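Local coordinates for CAG pathogenicity island protein 13 (Helicobacter pylori, PDB 2G3V) that is of unknown function but is encoded by the cag pathogenicity island and is probably associated with its type IV secretion system, at residues N30-T35 and F109-F114; H49-Q54 and P124-P129; R90-E95 and T148-L153. All coordinates share one frame; numbering follows the deposited sequence.

The three contacts sample a single, largely helical chain, and in sequence order the segments of any two of them alternate. Interactions 2 and 3 are neighbours, their centres about 14 Å apart, joined at L92 of helix 82-105. L92 touches F52 of helix 35-57, with F52 CD2 3.6 Å from L92 CB, and F125 of the turn before helix 128-133, with F125 CB 3.5 Å from L92 CD2. Interaction 1 sits on the opposite side of the chain's centre, its centre about 24 Å from that of interaction 2 and about 25 Å from that of interaction 3, and it touches neither. A bound peptide packs against K149, L150 and L153, which places interaction 3 beside a ligand.

Interaction 1: residues N30-T35 and F109-F114; sequences NELLNT and FLFSKF
Two loops meet here through an isolated antiparallel beta bridge, in a largely helical protein. The bridge pairs L32 with S112 as a non-hydrogen-bonded pair, their CA atoms 4.3 Å apart, with the backbone bonds falling on the flanking residues. Along 109-114 the contact starts at L110, which has a left-handed backbone conformation and sets its side chain among I103 and I118. Its carbonyl O faces the L33 methyl CD1 at 3.4 Å. F111 supplies the firmer bond of the bridge: L33 N donates to F111 O at 3.0 Å, with an angle of 152° at the hydrogen, and the donor lies in the carbonyl plane. The F111 side chain, CG anti to its backbone N, runs alongside L32 and in the same direction. L32 CD2 is thereby laid over one ring face as a CH-pi contact, 3.7 Å from the F111 centroid and 26° off the normal. L32 also touches I172, so helix 172-180 adjoins this pair. S112 sits at the centre of the bridge, and its backbone N is held by D115 OD2. K113 closes the pattern with a weak bond from its N to E31 O, at 3.4 Å. Beyond CG the K113 chain is extended and lies beside E31, so that NZ and E31 OE2 form a long salt bridge of 3.8 Å. The base of the same chain crosses L33 obliquely and closely, K113 CG standing 3.5 Å from L33 CD2. At F114 the backbone N is held by the residue two back: S112 OG, placed between its own backbone N and carbonyl carbon, accepts from F114 N at 3.1 Å and 142°, an ST turn.

Interaction 2: residues H49-Q54 and P124-P129; sequences HDFFKQ and PFFSKP
A T-shaped phenylalanine pair joins helix 35-57 to the turn that leads into helix 128-133. The F126 ring directs its edge at the face of F51; the planes stand at 82° and the centroids are 5.2 Å apart, values that fit an edge-to-face stack. Both have CG anti to the backbone N, and the two side chains cross obliquely. The touching corner of F126 is CD1, which approaches F51 CD2 to 3.4 Å, while CE1 of the same ring reaches back toward F51 CB. F52, one residue along the helix, has CG beside its backbone N and crosses F126 at about a right angle. Its CE1 rests 4.0 Å from F126 CB, at the root of that side chain, and also lies at the edge of the F51 ring, in its plane. F125 takes a different course. Its ring leads away to M139, I143 and Y146, so helix 136-149 receives it, and what remains at this contact is largely its backbone. The carbonyl is not left to aromatic edges alone, because Y89 OH is hydrogen-bonded to it. F125 O nevertheless lies near the planes of both helix rings, 3.6 Å from F51 CE2 and 3.9 Å from F52 CE1.

Interaction 3: residues R90-E95 and T148-L153; sequences RLLESE and TKLPLL
No aromatic ring takes part in this contact; the one flat side-chain group at it is the E95 carboxylate, and beside it the P151 ring is puckered C-gamma exo. The proline meets its partner at one corner: P151 CG lies 3.6 Å from L91 CD2, with P151 CD close behind, and the two side chains cross at about a right angle. The carboxylate comes no closer than its carbon, E95 CD being 4.1 Å from L150 CG. What touches instead is the aliphatic part of the glutamate, since E95 CG reaches L150 CD2 at 3.5 Å. This is helix-to-turn apolar packing, with L91 and E95, one turn apart on helix 82-105, gripping L150. Each of them slides past L150 in the opposite direction, so the contact is made along the side chains and not tip to tip. L91, with CG anti to its backbone N, brings CD2 to 3.6 Å from L150 CB, and the same methyl serves P151. E95 turns CG beside its backbone N and bends again at chi2, which puts the chain against the outer half of L150. L92 adds a looser touch, CD1 to L150 CD2 at 4.2 Å. The chi1 of L150, -114°, falls away from the staggered positions. In the helix, R90 O accepts from both S94 N and S94 OG, the hydroxyl bond being 2.9 Å from S94 OG to R90 O. Helix 82-105 thus lies between two partners: L92 reaches F52 of helix 35-57 and F125 of the loop, while L91 and E95 meet the residues running on from helix 136-149, where L150 also packs on L155 and the bound peptide.

Interaction 1: residues N30-T35 and F109-F114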
loop_
_atom_site.group_PDB
_atom_site.type_symbol
_atom_site.label_atom_id
_atom_site.label_comp_id
_atom_site.label_asym_id
_atom_site.label_seq_id
_atom_site.Cartn_x
_atom_site.Cartn_y
_atom_site.Cartn_z
ATOM N N ASN A 30 11.886 -2.827 -16.509
ATOM C CA ASN A 30 12.305 -2.864 -15.119
ATOM C C ASN A 30 13.551 -3.715 -14.991
ATOM O O ASN A 30 13.757 -4.676 -15.733
ATOM C CB ASN A 30 11.206 -3.424 -14.218
ATOM C CG ASN A 30 11.158 -4.924 -14.243
ATOM O OD1 ASN A 30 11.127 -5.529 -15.309
ATOM N ND2 ASN A 30 11.153 -5.536 -13.071
ATOM N N GLU A 31 14.381 -3.333 -14.039
ATOM C CA GLU A 31 15.625 -4.017 -13.765
ATOM C C GLU A 31 15.524 -4.563 -12.357
ATOM O O GLU A 31 14.442 -4.581 -11.779
ATOM C CB GLU A 31 16.784 -3.022 -13.873
ATOM C CG GLU A 31 16.495 -1.664 -13.228
ATOM C CD GLU A 31 17.210 -0.510 -13.926
ATOM O OE1 GLU A 31 18.459 -0.512 -13.941
ATOM O OE2 GLU A 31 16.527 0.394 -14.462
ATOM N N LEU A 32 16.654 -5.014 -11.822
ATOM C CA LEU A 32 16.721 -5.543 -10.468
ATOM C C LEU A 32 16.795 -4.352 -9.535
ATOM O O LEU A 32 17.168 -3.266 -9.957
ATOM C CB LEU A 32 17.980 -6.386 -10.284
ATOM C CG LEU A 32 17.999 -7.835 -10.767
ATOM C CD1 LEU A 32 19.439 -8.355 -10.747
ATOM C CD2 LEU A 32 17.087 -8.691 -9.866
ATOM N N LEU A 33 16.419 -4.546 -8.278
ATOM C CA LEU A 33 16.494 -3.477 -7.293
ATOM C C LEU A 33 17.823 -3.615 -6.565
ATOM O O LEU A 33 18.119 -4.677 -6.007
ATOM C CB LEU A 33 15.361 -3.591 -6.272
ATOM C CG LEU A 33 13.969 -3.049 -6.616
ATOM C CD1 LEU A 33 13.021 -3.359 -5.459
ATOM C CD2 LEU A 33 14.027 -1.543 -6.869
ATOM N N ASN A 34 18.636 -2.562 -6.590
ATOM C CA ASN A 34 19.914 -2.599 -5.886
ATOM C C ASN A 34 19.629 -2.407 -4.395
ATOM O O ASN A 34 18.597 -1.843 -4.030
ATOM C CB ASN A 34 20.876 -1.512 -6.409
ATOM C CG ASN A 34 20.363 -0.095 -6.181
ATOM O OD1 ASN A 34 20.189 0.345 -5.045
ATOM N ND2 ASN A 34 20.131 0.632 -7.273
ATOM N N THR A 35 20.543 -2.890 -3.556
ATOM C CA THR A 35 20.425 -2.830 -2.102
ATOM C C THR A 35 19.731 -1.584 -1.556
ATOM O O THR A 35 18.787 -1.689 -0.766
ATOM C CB THR A 35 21.826 -2.936 -1.432
ATOM O OG1 THR A 35 22.512 -4.097 -1.923
ATOM C CG2 THR A 35 21.687 -3.012 0.099
ATOM N N PHE A 109 11.233 -11.023 -2.255
ATOM C CA PHE A 109 9.929 -10.421 -2.496
ATOM C C PHE A 109 10.343 -8.958 -2.555
ATOM O O PHE A 109 10.945 -8.456 -1.603
ATOM C CB PHE A 109 9.009 -10.684 -1.311
ATOM C CG PHE A 109 7.620 -10.187 -1.505
ATOM C CD1 PHE A 109 6.697 -10.942 -2.216
ATOM C CD2 PHE A 109 7.241 -8.941 -1.007
ATOM C CE1 PHE A 109 5.406 -10.462 -2.436
ATOM C CE2 PHE A 109 5.957 -8.447 -1.218
ATOM C CZ PHE A 109 5.034 -9.206 -1.934
ATOM N N LEU A 110 10.030 -8.280 -3.652
ATOM C CA LEU A 110 10.461 -6.890 -3.854
ATOM C C LEU A 110 11.821 -7.052 -4.542
ATOM O O LEU A 110 12.838 -6.508 -4.106
ATOM C CB LEU A 110 10.673 -6.139 -2.532
ATOM C CG LEU A 110 9.501 -5.750 -1.635
ATOM C CD1 LEU A 110 10.063 -4.963 -0.446
ATOM C CD2 LEU A 110 8.486 -4.909 -2.405
ATOM N N PHE A 111 11.791 -7.820 -5.622
ATOM C CA PHE A 111 12.938 -8.181 -6.439
ATOM C C PHE A 111 13.365 -7.078 -7.412
ATOM O O PHE A 111 14.549 -6.737 -7.514
ATOM C CB PHE A 111 12.562 -9.444 -7.224
ATOM C CG PHE A 111 13.737 -10.259 -7.704
ATOM C CD1 PHE A 111 14.606 -10.861 -6.795
ATOM C CD2 PHE A 111 13.937 -10.474 -9.068
ATOM C CE1 PHE A 111 15.649 -11.669 -7.230
ATOM C CE2 PHE A 111 14.987 -11.285 -9.524
ATOM C CZ PHE A 111 15.845 -11.886 -8.600
ATOM N N SER A 112 12.395 -6.517 -8.126
ATOM C CA SER A 112 12.685 -5.492 -9.118
ATOM C C SER A 112 11.966 -4.202 -8.828
ATOM O O SER A 112 11.316 -4.059 -7.794
ATOM C CB SER A 112 12.232 -5.964 -10.486
ATOM O OG SER A 112 10.810 -5.967 -10.539
ATOM N N LYS A 113 12.071 -3.266 -9.770
ATOM C CA LYS A 113 11.416 -1.979 -9.624
ATOM C C LYS A 113 9.913 -2.089 -9.867
ATOM O O LYS A 113 9.155 -1.221 -9.431
ATOM C CB LYS A 113 12.038 -0.952 -10.573
ATOM C CG LYS A 113 13.391 -0.416 -10.085
ATOM C CD LYS A 113 13.948 0.667 -11.002
ATOM C CE LYS A 113 15.306 1.193 -10.524
ATOM N NZ LYS A 113 15.762 2.393 -11.273
ATOM N N PHE A 114 9.479 -3.156 -10.543
ATOM C CA PHE A 114 8.057 -3.351 -10.825
ATOM C C PHE A 114 7.274 -3.520 -9.549
ATOM O O PHE A 114 6.100 -3.176 -9.473
ATOM C CB PHE A 114 7.822 -4.593 -11.698
ATOM C CG PHE A 114 6.353 -4.909 -11.925
ATOM C CD1 PHE A 114 5.547 -4.047 -12.669
ATOM C CD2 PHE A 114 5.778 -6.063 -11.383
ATOM C CE1 PHE A 114 4.187 -4.328 -12.869
ATOM C CE2 PHE A 114 4.424 -6.352 -11.577
ATOM C CZ PHE A 114 3.626 -5.480 -12.327
#

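Interaction 2: residues H49-Q54 and P124-P129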
loop_
_atom_site.group_PDB
_atom_site.type_symbol
_atom_site.label_atom_id
_atom_site.label_comp_id
_atom_site.label_asym_id
_atom_site.label_seq_id
_atom_site.Cartn_x
_atom_site.Cartn_y
_atom_site.Cartn_z
ATOM N N HIS A 49 3.102 2.657 7.505
ATOM C CA HIS A 49 2.567 1.788 8.541
ATOM C C HIS A 49 2.435 2.496 9.886
ATOM O O HIS A 49 1.473 2.272 10.618
ATOM C CB HIS A 49 3.445 0.544 8.696
ATOM C CG HIS A 49 3.110 -0.283 9.898
ATOM N ND1 HIS A 49 3.532 0.043 11.170
ATOM C CD2 HIS A 49 2.357 -1.402 10.030
ATOM C CE1 HIS A 49 3.057 -0.839 12.031
ATOM N NE2 HIS A 49 2.338 -1.726 11.366
ATOM N N ASP A 50 3.403 3.343 10.218
ATOM C CA ASP A 50 3.343 4.070 11.479
ATOM C C ASP A 50 2.303 5.178 11.383
ATOM O O ASP A 50 1.605 5.466 12.352
ATOM C CB ASP A 50 4.719 4.657 11.831
ATOM C CG ASP A 50 5.807 3.576 11.946
ATOM O OD1 ASP A 50 5.524 2.507 12.554
ATOM O OD2 ASP A 50 6.943 3.789 11.444
ATOM N N PHE A 51 2.201 5.785 10.204
ATOM C CA PHE A 51 1.257 6.863 9.957
ATOM C C PHE A 51 -0.140 6.315 10.145
ATOM O O PHE A 51 -0.958 6.885 10.871
ATOM C CB PHE A 51 1.419 7.386 8.533
ATOM C CG PHE A 51 0.407 8.422 8.141
ATOM C CD1 PHE A 51 0.472 9.708 8.660
ATOM C CD2 PHE A 51 -0.605 8.111 7.238
ATOM C CE1 PHE A 51 -0.456 10.679 8.285
ATOM C CE2 PHE A 51 -1.541 9.067 6.852
ATOM C CZ PHE A 51 -1.461 10.360 7.381
ATOM N N PHE A 52 -0.401 5.195 9.483
ATOM C CA PHE A 52 -1.695 4.547 9.588
ATOM C C PHE A 52 -2.039 4.251 11.064
ATOM O O PHE A 52 -3.123 4.609 11.555
ATOM C CB PHE A 52 -1.717 3.258 8.751
ATOM C CG PHE A 52 -1.491 3.479 7.266
ATOM C CD1 PHE A 52 -1.812 4.700 6.664
ATOM C CD2 PHE A 52 -0.959 2.466 6.474
ATOM C CE1 PHE A 52 -1.603 4.904 5.300
ATOM C CE2 PHE A 52 -0.746 2.649 5.116
ATOM C CZ PHE A 52 -1.066 3.872 4.520
ATOM N N LYS A 53 -1.116 3.617 11.777
ATOM C CA LYS A 53 -1.351 3.318 13.185
ATOM C C LYS A 53 -1.688 4.597 13.954
ATOM O O LYS A 53 -2.592 4.610 14.779
ATOM C CB LYS A 53 -0.119 2.665 13.801
ATOM C CG LYS A 53 -0.162 2.601 15.325
ATOM C CD LYS A 53 0.947 1.757 15.890
ATOM C CE LYS A 53 0.771 0.310 15.458
ATOM N NZ LYS A 53 1.731 -0.623 16.119
ATOM N N GLN A 54 -0.960 5.672 13.663
ATOM C CA GLN A 54 -1.177 6.955 14.321
ATOM C C GLN A 54 -2.542 7.566 14.040
ATOM O O GLN A 54 -3.044 8.379 14.826
ATOM C CB GLN A 54 -0.074 7.943 13.921
ATOM C CG GLN A 54 1.080 8.033 14.915
ATOM C CD GLN A 54 0.660 8.652 16.252
ATOM O OE1 GLN A 54 0.081 7.982 17.123
ATOM N NE2 GLN A 54 0.941 9.944 16.412
ATOM N N PRO A 124 -3.022 6.337 -1.800
ATOM C CA PRO A 124 -4.286 7.104 -1.788
ATOM C C PRO A 124 -4.744 7.568 -0.398
ATOM O O PRO A 124 -5.577 8.463 -0.268
ATOM C CB PRO A 124 -5.290 6.127 -2.401
ATOM C CG PRO A 124 -4.452 5.336 -3.325
ATOM C CD PRO A 124 -3.211 5.059 -2.507
ATOM N N PHE A 125 -4.204 6.937 0.636
ATOM C CA PHE A 125 -4.551 7.279 2.006
ATOM C C PHE A 125 -3.345 7.830 2.749
ATOM O O PHE A 125 -3.413 8.057 3.949
ATOM C CB PHE A 125 -5.070 6.042 2.749
ATOM C CG PHE A 125 -6.401 5.544 2.259
ATOM C CD1 PHE A 125 -7.570 6.261 2.514
ATOM C CD2 PHE A 125 -6.483 4.363 1.523
ATOM C CE1 PHE A 125 -8.810 5.813 2.035
ATOM C CE2 PHE A 125 -7.715 3.896 1.036
ATOM C CZ PHE A 125 -8.885 4.623 1.290
ATOM N N PHE A 126 -2.244 8.057 2.042
ATOM C CA PHE A 126 -1.048 8.561 2.704
ATOM C C PHE A 126 -0.500 9.860 2.102
ATOM O O PHE A 126 -0.087 10.778 2.814
ATOM C CB PHE A 126 0.038 7.477 2.698
ATOM C CG PHE A 126 1.355 7.954 3.212
ATOM C CD1 PHE A 126 1.541 8.175 4.576
ATOM C CD2 PHE A 126 2.409 8.233 2.327
ATOM C CE1 PHE A 126 2.736 8.661 5.054
ATOM C CE2 PHE A 126 3.611 8.724 2.799
ATOM C CZ PHE A 126 3.777 8.939 4.162
ATOM N N SER A 127 -0.496 9.922 0.782
ATOM C CA SER A 127 -0.005 11.092 0.072
ATOM C C SER A 127 -0.937 12.293 0.157
ATOM O O SER A 127 -2.138 12.189 -0.132
ATOM C CB SER A 127 0.227 10.743 -1.393
ATOM O OG SER A 127 -0.061 11.860 -2.202
ATOM N N LYS A 128 -0.369 13.434 0.548
ATOM C CA LYS A 128 -1.142 14.670 0.662
ATOM C C LYS A 128 -1.672 15.135 -0.691
ATOM O O LYS A 128 -2.808 15.567 -0.794
ATOM C CB LYS A 128 -0.298 15.788 1.267
ATOM C CG LYS A 128 -1.080 17.095 1.412
ATOM C CD LYS A 128 -0.231 18.168 2.059
ATOM C CE LYS A 128 0.245 17.744 3.443
ATOM N NZ LYS A 128 1.233 18.724 3.942
ATOM N N PRO A 129 -0.844 15.062 -1.744
ATOM C CA PRO A 129 -1.337 15.503 -3.052
ATOM C C PRO A 129 -2.515 14.662 -3.533
ATOM O O PRO A 129 -3.498 15.201 -4.014
ATOM C CB PRO A 129 -0.108 15.353 -3.956
ATOM C CG PRO A 129 1.024 15.494 -3.009
ATOM C CD PRO A 129 0.590 14.740 -1.803
#

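Interaction 3: residues R90-E95 and T148-L153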
loop_
_atom_site.group_PDB
_atom_site.type_symbol
_atom_site.label_atom_id
_atom_site.label_comp_id
_atom_site.label_asym_id
_atom_site.label_seq_id
_atom_site.Cartn_x
_atom_site.Cartn_y
_atom_site.Cartn_z
ATOM N N ARG A 90 -7.198 1.246 10.251
ATOM C CA ARG A 90 -6.952 0.106 11.122
ATOM C C ARG A 90 -6.579 -1.043 10.203
ATOM O O ARG A 90 -5.659 -1.809 10.480
ATOM C CB ARG A 90 -8.207 -0.251 11.915
ATOM C CG ARG A 90 -8.675 0.876 12.816
ATOM C CD ARG A 90 -9.504 0.368 13.981
ATOM N NE ARG A 90 -9.791 1.421 14.959
ATOM C CZ ARG A 90 -10.863 2.206 14.909
ATOM N NH1 ARG A 90 -11.748 2.055 13.929
ATOM N NH2 ARG A 90 -11.050 3.138 15.838
ATOM N N LEU A 91 -7.293 -1.119 9.085
ATOM C CA LEU A 91 -7.107 -2.157 8.084
ATOM C C LEU A 91 -5.857 -1.892 7.233
ATOM O O LEU A 91 -5.261 -2.821 6.693
ATOM C CB LEU A 91 -8.366 -2.233 7.205
ATOM C CG LEU A 91 -8.644 -3.501 6.389
ATOM C CD1 LEU A 91 -8.950 -4.666 7.337
ATOM C CD2 LEU A 91 -9.818 -3.256 5.459
ATOM N N LEU A 92 -5.474 -0.625 7.109
ATOM C CA LEU A 92 -4.282 -0.236 6.350
ATOM C C LEU A 92 -3.041 -0.582 7.164
ATOM O O LEU A 92 -2.045 -1.045 6.610
ATOM C CB LEU A 92 -4.286 1.272 6.051
ATOM C CG LEU A 92 -4.755 1.759 4.675
ATOM C CD1 LEU A 92 -5.957 0.958 4.202
ATOM C CD2 LEU A 92 -5.108 3.218 4.757
ATOM N N GLU A 93 -3.102 -0.354 8.477
ATOM C CA GLU A 93 -1.976 -0.663 9.358
ATOM C C GLU A 93 -1.736 -2.164 9.328
ATOM O O GLU A 93 -0.598 -2.636 9.297
ATOM C CB GLU A 93 -2.275 -0.245 10.795
ATOM C CG GLU A 93 -1.105 -0.479 11.748
ATOM C CD GLU A 93 -1.543 -0.609 13.197
ATOM O OE1 GLU A 93 -2.333 0.241 13.666
ATOM O OE2 GLU A 93 -1.096 -1.558 13.874
ATOM N N SER A 94 -2.832 -2.913 9.340
ATOM C CA SER A 94 -2.766 -4.365 9.302
ATOM C C SER A 94 -2.079 -4.852 8.033
ATOM O O SER A 94 -1.152 -5.655 8.087
ATOM C CB SER A 94 -4.179 -4.961 9.380
ATOM O OG SER A 94 -4.826 -4.612 10.593
ATOM N N GLU A 95 -2.539 -4.369 6.884
ATOM C CA GLU A 95 -1.959 -4.782 5.612
ATOM C C GLU A 95 -0.496 -4.362 5.490
ATOM O O GLU A 95 0.320 -5.111 4.967
ATOM C CB GLU A 95 -2.773 -4.216 4.435
ATOM C CG GLU A 95 -4.234 -4.636 4.458
ATOM C CD GLU A 95 -4.418 -6.133 4.725
ATOM O OE1 GLU A 95 -3.819 -6.955 3.988
ATOM O OE2 GLU A 95 -5.160 -6.487 5.671
ATOM N N THR A 148 -14.188 -3.387 1.896
ATOM C CA THR A 148 -14.780 -4.651 1.461
ATOM C C THR A 148 -13.817 -5.658 0.832
ATOM O O THR A 148 -13.920 -6.862 1.077
ATOM C CB THR A 148 -15.953 -4.401 0.503
ATOM O OG1 THR A 148 -15.536 -3.537 -0.562
ATOM C CG2 THR A 148 -17.095 -3.758 1.257
ATOM N N LYS A 149 -12.874 -5.173 0.036
ATOM C CA LYS A 149 -11.914 -6.057 -0.602
ATOM C C LYS A 149 -10.801 -6.558 0.337
ATOM O O LYS A 149 -10.615 -7.762 0.513
ATOM C CB LYS A 149 -11.283 -5.354 -1.811
ATOM C CG LYS A 149 -12.214 -5.173 -2.998
ATOM C CD LYS A 149 -11.437 -4.698 -4.228
ATOM C CE LYS A 149 -12.313 -4.673 -5.490
ATOM N NZ LYS A 149 -11.563 -4.227 -6.718
ATOM N N LEU A 150 -10.070 -5.631 0.941
ATOM C CA LEU A 150 -8.961 -5.983 1.813
ATOM C C LEU A 150 -9.229 -7.042 2.885
ATOM O O LEU A 150 -8.451 -7.980 3.045
ATOM C CB LEU A 150 -8.419 -4.716 2.468
ATOM C CG LEU A 150 -6.993 -4.307 2.074
ATOM C CD1 LEU A 150 -6.830 -4.284 0.572
ATOM C CD2 LEU A 150 -6.685 -2.930 2.664
ATOM N N PRO A 151 -10.332 -6.905 3.640
ATOM C CA PRO A 151 -10.630 -7.894 4.683
ATOM C C PRO A 151 -10.638 -9.303 4.104
ATOM O O PRO A 151 -10.011 -10.216 4.637
ATOM C CB PRO A 151 -12.014 -7.471 5.182
ATOM C CG PRO A 151 -12.040 -6.016 4.910
ATOM C CD PRO A 151 -11.418 -5.918 3.537
ATOM N N LEU A 152 -11.363 -9.463 3.005
ATOM C CA LEU A 152 -11.460 -10.740 2.330
ATOM C C LEU A 152 -10.629 -10.678 1.065
ATOM O O LEU A 152 -11.174 -10.721 -0.032
ATOM C CB LEU A 152 -12.915 -11.054 1.965
ATOM C CG LEU A 152 -13.900 -11.345 3.103
ATOM C CD1 LEU A 152 -15.268 -11.687 2.534
ATOM C CD2 LEU A 152 -13.378 -12.497 3.945
ATOM N N LEU A 153 -9.315 -10.560 1.228
ATOM C CA LEU A 153 -8.406 -10.507 0.088
ATOM C C LEU A 153 -7.046 -11.062 0.486
ATOM O O LEU A 153 -6.206 -11.323 -0.365
ATOM C CB LEU A 153 -8.266 -9.065 -0.418
ATOM C CG LEU A 153 -7.472 -8.785 -1.707
ATOM C CD1 LEU A 153 -8.028 -9.594 -2.875
ATOM C CD2 LEU A 153 -7.545 -7.309 -2.024
#